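Local coordinates for protein beta chain (Acipenser persicus, PDB 6IYH) that probably carries oxygen reversibly as the haem-bearing beta chain of a four-chain sturgeon haemoglobin, at residues 62-65 and 66-70; 120-123 and 124-127; 130-133 and 134-138. All blocks are in the same frame, centred on the assembly; numbering follows the deposited sequence.

How the interactions relate
All three contacts are local, each joining neighbouring turns or a helix start, and they follow one another along the globin chain. Interaction 1 lines the distal side of the haem on helix 57-75. Interactions 2 and 3 share helix 123-142: the first forms its N-terminal end, the second lies further along it, their centres about 15 Å apart. Interaction 3 meets interaction 1 where Ile-136 CD1 packs on Val-70 CG1 at 4.1 Å, and Ile-136 also touches the haem, so both helices contribute to the pocket. Interaction 2 stays away from it: its nearest atoms are about 11 Å from those of interaction 1, and the Tyr-121 side chain is about 13 Å from the haem.

Interaction 1: residues 62-65 and 66-70; sequences HGKT and VLDSV. With HEM (protoporphyrin IX containing Fe), chain D.
The distal wall of the globin haem pocket is built here by His-62 and Val-66, one turn apart on helix 57-75 and joined by the backbone bond from Val-66 N to His-62 O (2.9 Å). His-62 is the distal histidine. With CG anti to the backbone N (chi1 -169°), its imidazole reaches out from the helix toward the porphyrin, and CE1 comes to 3.4 Å from haem CHA at the ring edge. NE2 is 2.6 Å from a water that lies in the imidazole plane, and the same water binds the haem iron at 2.1 Å. Val-66 divides its methyls: CG2 packs obliquely against His-62 NE2 at 3.6 Å, while CG1 rests on haem C2B at 3.8 Å. One turn further along Ser-69 OG approaches haem CMB at 3.7 Å; Thr-65, just before Val-66, brings CG2 to haem CMA. Outside the pocket, Leu-67 packs on Phe-105 and Trp-14, and Lys-64 is drawn into a salt bridge with Glu-20. The sixth iron position is thus occupied by water steadied by one imidazole nitrogen, with an apolar methyl group beside it, a setting consistent with a distal site where this nitrogen could also meet bound oxygen.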
loop_
_atom_site.group_PDB
_atom_site.type_symbol
_atom_site.label_atom_id
_atom_site.label_comp_id
_atom_site.label_asym_id
_atom_site.label_seq_id
_atom_site.Cartn_x
_atom_site.Cartn_y
_atom_site.Cartn_z
ATOM N N HIS B 62 11.467 -22.898 -8.642
ATOM C CA HIS B 62 10.833 -22.232 -7.527
ATOM C C HIS B 62 9.406 -21.768 -7.836
ATOM O O HIS B 62 8.496 -21.881 -7.014
ATOM C CB HIS B 62 11.638 -21.041 -6.958
ATOM C CG HIS B 62 11.073 -20.588 -5.672
ATOM N ND1 HIS B 62 11.057 -21.420 -4.564
ATOM C CD2 HIS B 62 10.368 -19.465 -5.328
ATOM C CE1 HIS B 62 10.373 -20.835 -3.604
ATOM N NE2 HIS B 62 9.973 -19.636 -4.023
ATOM N N GLY B 63 9.232 -21.286 -9.044
ATOM C CA GLY B 63 7.902 -20.880 -9.494
ATOM C C GLY B 63 6.940 -22.091 -9.426
ATOM O O GLY B 63 5.785 -21.957 -9.013
ATOM N N LYS B 64 7.410 -23.247 -9.851
ATOM C CA LYS B 64 6.572 -24.462 -9.685
ATOM C C LYS B 64 6.244 -24.748 -8.231
ATOM O O LYS B 64 5.130 -25.086 -7.886
ATOM C CB LYS B 64 7.302 -25.644 -10.340
ATOM C CG LYS B 64 6.527 -26.946 -10.386
ATOM C CD LYS B 64 7.395 -28.112 -10.881
ATOM C CE LYS B 64 6.487 -29.325 -11.001
ATOM N NZ LYS B 64 7.089 -30.448 -11.779
ATOM N N THR B 65 7.222 -24.658 -7.354
ATOM C CA THR B 65 6.981 -24.848 -5.900
ATOM C C THR B 65 5.870 -23.919 -5.385
ATOM O O THR B 65 4.986 -24.335 -4.625
ATOM C CB THR B 65 8.320 -24.692 -5.136
ATOM O OG1 THR B 65 9.265 -25.710 -5.569
ATOM C CG2 THR B 65 8.148 -24.736 -3.626
ATOM N N VAL B 66 5.933 -22.631 -5.763
ATOM C CA VAL B 66 4.921 -21.659 -5.354
ATOM C C VAL B 66 3.529 -22.070 -5.873
ATOM O O VAL B 66 2.577 -22.060 -5.121
ATOM C CB VAL B 66 5.286 -20.228 -5.821
ATOM C CG1 VAL B 66 4.139 -19.281 -5.510
ATOM C CG2 VAL B 66 6.552 -19.738 -5.129
ATOM N N LEU B 67 3.428 -22.468 -7.138
ATOM C CA LEU B 67 2.154 -22.812 -7.710
ATOM C C LEU B 67 1.582 -24.107 -7.083
ATOM O O LEU B 67 0.422 -24.197 -6.833
ATOM C CB LEU B 67 2.216 -22.826 -9.208
ATOM C CG LEU B 67 1.742 -21.562 -9.878
ATOM C CD1 LEU B 67 0.210 -21.545 -9.765
ATOM C CD2 LEU B 67 2.362 -20.311 -9.239
ATOM N N ASP B 68 2.443 -25.041 -6.744
ATOM C CA ASP B 68 2.017 -26.222 -5.925
ATOM C C ASP B 68 1.429 -25.868 -4.603
ATOM O O ASP B 68 0.406 -26.433 -4.229
ATOM C CB ASP B 68 3.158 -27.222 -5.778
ATOM C CG ASP B 68 3.442 -27.937 -7.068
ATOM O OD1 ASP B 68 2.648 -27.762 -7.993
ATOM O OD2 ASP B 68 4.462 -28.677 -7.149
ATOM N N SER B 69 1.970 -24.825 -3.945
ATOM C CA SER B 69 1.441 -24.279 -2.705
ATOM C C SER B 69 0.133 -23.590 -2.904
ATOM O O SER B 69 -0.731 -23.674 -2.078
ATOM C CB SER B 69 2.490 -23.317 -2.132
ATOM O OG SER B 69 2.114 -22.830 -0.901
ATOM N N VAL B 70 -0.047 -22.921 -4.036
ATOM C CA VAL B 70 -1.371 -22.396 -4.372
ATOM C C VAL B 70 -2.338 -23.580 -4.465
ATOM O O VAL B 70 -3.432 -23.555 -3.931
ATOM C CB VAL B 70 -1.313 -21.622 -5.702
ATOM C CG1 VAL B 70 -2.739 -21.281 -6.146
ATOM C CG2 VAL B 70 -0.508 -20.305 -5.605
HETATM C CHA HEM D . 10.013 -20.180 -0.281
HETATM C CHB HEM D . 5.296 -20.201 -1.173
HETATM C CHC HEM D . 5.530 -15.431 -2.063
HETATM C CHD HEM D . 10.235 -15.434 -1.005
HETATM C C1A HEM D . 8.695 -20.546 -0.423
HETATM C C2A HEM D . 8.265 -21.908 -0.359
HETATM C C3A HEM D . 6.971 -21.922 -0.626
HETATM C C4A HEM D . 6.565 -20.588 -0.896
HETATM C CMA HEM D . 6.064 -23.153 -0.665
HETATM C CAA HEM D . 9.096 -23.133 -0.021
HETATM C CBA HEM D . 8.968 -23.418 1.474
HETATM C CGA HEM D . 9.732 -24.649 1.943
HETATM O O1A HEM D . 10.979 -24.697 1.924
HETATM O O2A HEM D . 9.119 -25.638 2.383
HETATM C C1B HEM D . 4.933 -18.880 -1.513
HETATM C C2B HEM D . 3.598 -18.465 -1.848
HETATM C C3B HEM D . 3.699 -17.143 -2.169
HETATM C C4B HEM D . 5.069 -16.734 -1.888
HETATM C CMB HEM D . 2.314 -19.298 -1.999
HETATM C CAB HEM D . 2.696 -16.155 -2.621
HETATM C CBB HEM D . 1.496 -16.495 -3.125
HETATM C C1C HEM D . 6.822 -14.982 -1.931
HETATM C C2C HEM D . 7.328 -13.641 -2.129
HETATM C C3C HEM D . 8.678 -13.652 -1.809
HETATM C C4C HEM D . 8.990 -15.001 -1.330
HETATM C CMC HEM D . 6.486 -12.592 -2.763
HETATM C CAC HEM D . 9.713 -12.594 -1.921
HETATM C CBC HEM D . 9.443 -11.442 -2.551
HETATM C C1D HEM D . 10.542 -16.789 -0.789
HETATM C C2D HEM D . 11.911 -17.218 -0.562
HETATM C C3D HEM D . 11.876 -18.533 -0.306
HETATM C C4D HEM D . 10.457 -18.864 -0.448
HETATM C CMD HEM D . 13.144 -16.313 -0.494
HETATM C CAD HEM D . 13.038 -19.478 -0.039
HETATM C CBD HEM D . 13.644 -19.745 -1.449
HETATM C CGD HEM D . 14.830 -20.694 -1.523
HETATM O O1D HEM D . 14.670 -21.919 -1.675
HETATM O O2D HEM D . 15.966 -20.229 -1.520
HETATM N NA HEM D . 7.661 -19.774 -0.751
HETATM N NB HEM D . 5.759 -17.810 -1.466
HETATM N NC HEM D . 7.860 -15.739 -1.406
HETATM N ND HEM D . 9.620 -17.780 -0.699
HETATM FE FE HEM D . 7.753 -17.791 -1.033
HETATM O O HOH W 1 8.150 -17.967 -3.069
#

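Interaction 2: residues 120-123 and 124-127; sequences AYTP and DVQA
An aromatic ring laid across the first turn of a helix, beside a polar N-cap, joins Tyr-121 and Thr-122 to Asp-124, Val-125 and Gln-126 where the loop after helix 100-117 enters helix 123-142. The phenol ring of Tyr-121 receives Gln-126 CB over one face in a CH-pi contact, CB lying 4.0 Å from the ring centroid and displaced toward the rim. Gln-126 then runs on extended, its CG 3.7 Å from Tyr-121 CE2, and its amide plane is turned only 13° from the ring. Beside CD1 of the same ring, Val-125 CG1 packs at 3.9 Å. This is the corner between the last two long helices of the globin fold. Tyr-121, the centre of an inverse gamma turn, turns the chain into the helix, and its OH bonds to Ser-110 on helix 100-117. A phenylalanine in its place would probably keep the face for Gln-126 but leave Ser-110 without its phenol partner. At the helix start Thr-122 is the N-cap residue: OG1 sits between its backbone N and carbonyl carbon (chi1 56°) and donates a short 2.5 Å bond to Asp-124 OD1, met from above the carboxylate plane. The methyl Val-125 CG2 lies 3.3 Å from Thr-122 OG1. Thr-122 O accepts an almost straight bond from Gln-126 N at 2.8 Å, and Pro-123 O takes Ala-127 N at 2.9 Å. Gln-126 OE1 and Tyr-121 O both reach basic side chains of a neighbouring chain of another protein, so the corner also faces a subunit interface.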
loop_
_atom_site.group_PDB
_atom_site.type_symbol
_atom_site.label_atom_id
_atom_site.label_comp_id
_atom_site.label_asym_id
_atom_site.label_seq_id
_atom_site.Cartn_x
_atom_site.Cartn_y
_atom_site.Cartn_z
ATOM N N ALA B 120 -11.429 -17.182 -21.826
ATOM C CA ALA B 120 -11.926 -18.040 -20.755
ATOM C C ALA B 120 -11.794 -17.489 -19.327
ATOM O O ALA B 120 -12.433 -17.992 -18.337
ATOM C CB ALA B 120 -11.245 -19.378 -20.809
ATOM N N TYR B 121 -10.875 -16.528 -19.177
ATOM C CA TYR B 121 -10.684 -15.851 -17.864
ATOM C C TYR B 121 -11.653 -14.718 -17.848
ATOM O O TYR B 121 -11.347 -13.569 -18.041
ATOM C CB TYR B 121 -9.230 -15.394 -17.748
ATOM C CG TYR B 121 -8.773 -15.032 -16.348
ATOM C CD1 TYR B 121 -8.745 -15.954 -15.351
ATOM C CD2 TYR B 121 -8.235 -13.780 -16.103
ATOM C CE1 TYR B 121 -8.247 -15.666 -14.082
ATOM C CE2 TYR B 121 -7.720 -13.464 -14.870
ATOM C CZ TYR B 121 -7.700 -14.412 -13.855
ATOM O OH TYR B 121 -7.186 -14.112 -12.618
ATOM N N THR B 122 -12.937 -15.091 -17.783
ATOM C CA THR B 122 -13.999 -14.121 -17.839
ATOM C C THR B 122 -14.001 -13.205 -16.610
ATOM O O THR B 122 -13.394 -13.528 -15.597
ATOM C CB THR B 122 -15.375 -14.855 -17.862
ATOM O OG1 THR B 122 -15.476 -15.715 -16.748
ATOM C CG2 THR B 122 -15.525 -15.600 -19.123
ATOM N N PRO B 123 -14.762 -12.113 -16.648
ATOM C CA PRO B 123 -14.754 -11.289 -15.413
ATOM C C PRO B 123 -15.140 -12.010 -14.106
ATOM O O PRO B 123 -14.515 -11.793 -13.067
ATOM C CB PRO B 123 -15.702 -10.145 -15.776
ATOM C CG PRO B 123 -15.552 -10.035 -17.256
ATOM C CD PRO B 123 -15.547 -11.442 -17.702
ATOM N N ASP B 124 -16.124 -12.926 -14.140
ATOM C CA ASP B 124 -16.517 -13.693 -12.965
ATOM C C ASP B 124 -15.445 -14.648 -12.501
ATOM O O ASP B 124 -15.272 -14.854 -11.311
ATOM C CB ASP B 124 -17.863 -14.462 -13.187
ATOM C CG ASP B 124 -17.754 -15.618 -14.189
ATOM O OD1 ASP B 124 -17.520 -15.290 -15.325
ATOM O OD2 ASP B 124 -17.873 -16.791 -13.806
ATOM N N VAL B 125 -14.756 -15.245 -13.457
ATOM C CA VAL B 125 -13.719 -16.213 -13.157
ATOM C C VAL B 125 -12.528 -15.437 -12.525
ATOM O O VAL B 125 -12.008 -15.868 -11.520
ATOM C CB VAL B 125 -13.301 -17.027 -14.413
ATOM C CG1 VAL B 125 -11.987 -17.773 -14.136
ATOM C CG2 VAL B 125 -14.427 -18.049 -14.707
ATOM N N GLN B 126 -12.158 -14.335 -13.162
ATOM C CA GLN B 126 -11.097 -13.409 -12.547
ATOM C C GLN B 126 -11.492 -12.982 -11.155
ATOM O O GLN B 126 -10.693 -12.963 -10.272
ATOM C CB GLN B 126 -10.774 -12.181 -13.420
ATOM C CG GLN B 126 -9.757 -11.266 -12.703
ATOM C CD GLN B 126 -9.552 -10.003 -13.422
ATOM O OE1 GLN B 126 -10.061 -9.804 -14.435
ATOM N NE2 GLN B 126 -8.769 -9.174 -12.877
ATOM N N ALA B 127 -12.793 -12.666 -10.921
ATOM C CA ALA B 127 -13.216 -12.191 -9.617
ATOM C C ALA B 127 -13.045 -13.255 -8.607
ATOM O O ALA B 127 -12.558 -13.009 -7.511
ATOM C CB ALA B 127 -14.651 -11.647 -9.641
#

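Interaction 3: residues 130-133 and 134-138; sequences QKMI and AVIIS
Two pairs of apolar side chains, Met-132 with Ile-136 and Ile-133 with Ile-137, lie slanted across one another one turn apart on helix 123-142. Met-132 leaves the helix with CG anti to its backbone N and then bends at chi2 (70°) and again at chi3, which brings its terminal methyl forward to the next turn. CE thereby meets Ile-136 CD1 at 3.9 Å and lies as close to CG1. In the second pair the branch that touches is different: Ile-133 offers its short CG2 arm, which CD1 of Ile-137 meets at 3.6 Å. The long arm of Ile-137 starts beside its backbone N (chi1 -71°), and this brings CD1 against the carbonyl oxygen of the preceding turn, 3.4 Å from Ile-133 O. Val-135 does likewise with CG2, 3.2 Å from Lys-131 O. The same carbonyls serve the helix: Ile-137 N bonds Ile-133 O at 2.8 Å, and Val-135 N bonds Lys-131 O at 3.0 Å. This is the long C-terminal helix of the globin fold, and its neighbours differ from one side to the next. Ile-136 belongs to the haem pocket, touching the porphyrin as well as Val-70 and Ala-73 of helix 57-75, and Met-132 continues that packing onto Ala-73 and Val-80. Ile-137 instead leans on Phe-102 and Gln-103 of helix 100-117. Lys-131, extended throughout, carries its NZ away from these pairs to a salt bridge with Glu-6 and a cation-pi contact with Trp-2, tying the start of the chain to this helix.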
loop_
_atom_site.group_PDB
_atom_site.type_symbol
_atom_site.label_atom_id
_atom_site.label_comp_id
_atom_site.label_asym_id
_atom_site.label_seq_id
_atom_site.Cartn_x
_atom_site.Cartn_y
_atom_site.Cartn_z
ATOM N N GLN B 130 -9.283 -13.602 -7.940
ATOM C CA GLN B 130 -8.813 -12.494 -7.087
ATOM C C GLN B 130 -9.168 -12.725 -5.618
ATOM O O GLN B 130 -8.376 -12.508 -4.728
ATOM C CB GLN B 130 -9.371 -11.220 -7.599
ATOM C CG GLN B 130 -8.946 -9.996 -6.793
ATOM C CD GLN B 130 -7.446 -9.781 -6.888
ATOM O OE1 GLN B 130 -6.819 -10.087 -7.905
ATOM N NE2 GLN B 130 -6.865 -9.298 -5.775
ATOM N N LYS B 131 -10.354 -13.301 -5.359
ATOM C CA LYS B 131 -10.736 -13.622 -4.028
ATOM C C LYS B 131 -9.828 -14.689 -3.483
ATOM O O LYS B 131 -9.360 -14.614 -2.338
ATOM C CB LYS B 131 -12.241 -14.036 -4.006
ATOM C CG LYS B 131 -12.717 -14.469 -2.637
ATOM C CD LYS B 131 -14.181 -14.830 -2.696
ATOM C CE LYS B 131 -14.584 -15.478 -1.402
ATOM N NZ LYS B 131 -16.083 -15.585 -1.403
ATOM N N MET B 132 -9.524 -15.719 -4.272
ATOM C CA MET B 132 -8.613 -16.742 -3.844
ATOM C C MET B 132 -7.232 -16.170 -3.561
ATOM O O MET B 132 -6.572 -16.505 -2.562
ATOM C CB MET B 132 -8.457 -17.879 -4.890
ATOM C CG MET B 132 -7.608 -19.071 -4.487
ATOM S SD MET B 132 -8.456 -20.077 -3.183
ATOM C CE MET B 132 -7.112 -20.507 -2.173
ATOM N N ILE B 133 -6.750 -15.357 -4.483
ATOM C CA ILE B 133 -5.439 -14.686 -4.233
ATOM C C ILE B 133 -5.428 -13.876 -2.910
ATOM O O ILE B 133 -4.477 -13.916 -2.176
ATOM C CB ILE B 133 -5.068 -13.879 -5.495
ATOM C CG1 ILE B 133 -4.612 -14.822 -6.573
ATOM C CG2 ILE B 133 -3.986 -12.804 -5.234
ATOM C CD1 ILE B 133 -4.725 -14.260 -7.960
ATOM N N ALA B 134 -6.454 -13.057 -2.691
ATOM C CA ALA B 134 -6.608 -12.272 -1.472
ATOM C C ALA B 134 -6.599 -13.141 -0.231
ATOM O O ALA B 134 -5.990 -12.810 0.764
ATOM C CB ALA B 134 -7.832 -11.402 -1.602
ATOM N N VAL B 135 -7.218 -14.311 -0.296
ATOM C CA VAL B 135 -7.247 -15.178 0.848
ATOM C C VAL B 135 -5.858 -15.767 1.097
ATOM O O VAL B 135 -5.443 -15.855 2.212
ATOM C CB VAL B 135 -8.290 -16.292 0.637
ATOM C CG1 VAL B 135 -8.109 -17.392 1.653
ATOM C CG2 VAL B 135 -9.696 -15.695 0.697
ATOM N N ILE B 136 -5.135 -16.080 0.005
ATOM C CA ILE B 136 -3.745 -16.564 0.136
ATOM C C ILE B 136 -2.843 -15.464 0.743
ATOM O O ILE B 136 -2.014 -15.727 1.630
ATOM C CB ILE B 136 -3.186 -17.077 -1.214
ATOM C CG1 ILE B 136 -3.872 -18.404 -1.597
ATOM C CG2 ILE B 136 -1.683 -17.246 -1.148
ATOM C CD1 ILE B 136 -3.754 -18.796 -3.068
ATOM N N ILE B 137 -2.989 -14.246 0.227
ATOM C CA ILE B 137 -2.182 -13.143 0.734
ATOM C C ILE B 137 -2.408 -12.895 2.232
ATOM O O ILE B 137 -1.469 -12.687 3.013
ATOM C CB ILE B 137 -2.476 -11.889 -0.064
ATOM C CG1 ILE B 137 -1.890 -12.031 -1.460
ATOM C CG2 ILE B 137 -1.909 -10.648 0.617
ATOM C CD1 ILE B 137 -2.522 -11.126 -2.463
ATOM N N SER B 138 -3.654 -12.880 2.592
ATOM C CA SER B 138 -4.021 -12.675 3.972
ATOM C C SER B 138 -3.401 -13.818 4.831
ATOM O O SER B 138 -2.836 -13.567 5.921
ATOM C CB SER B 138 -5.536 -12.565 4.083
ATOM O OG SER B 138 -5.856 -12.579 5.459
#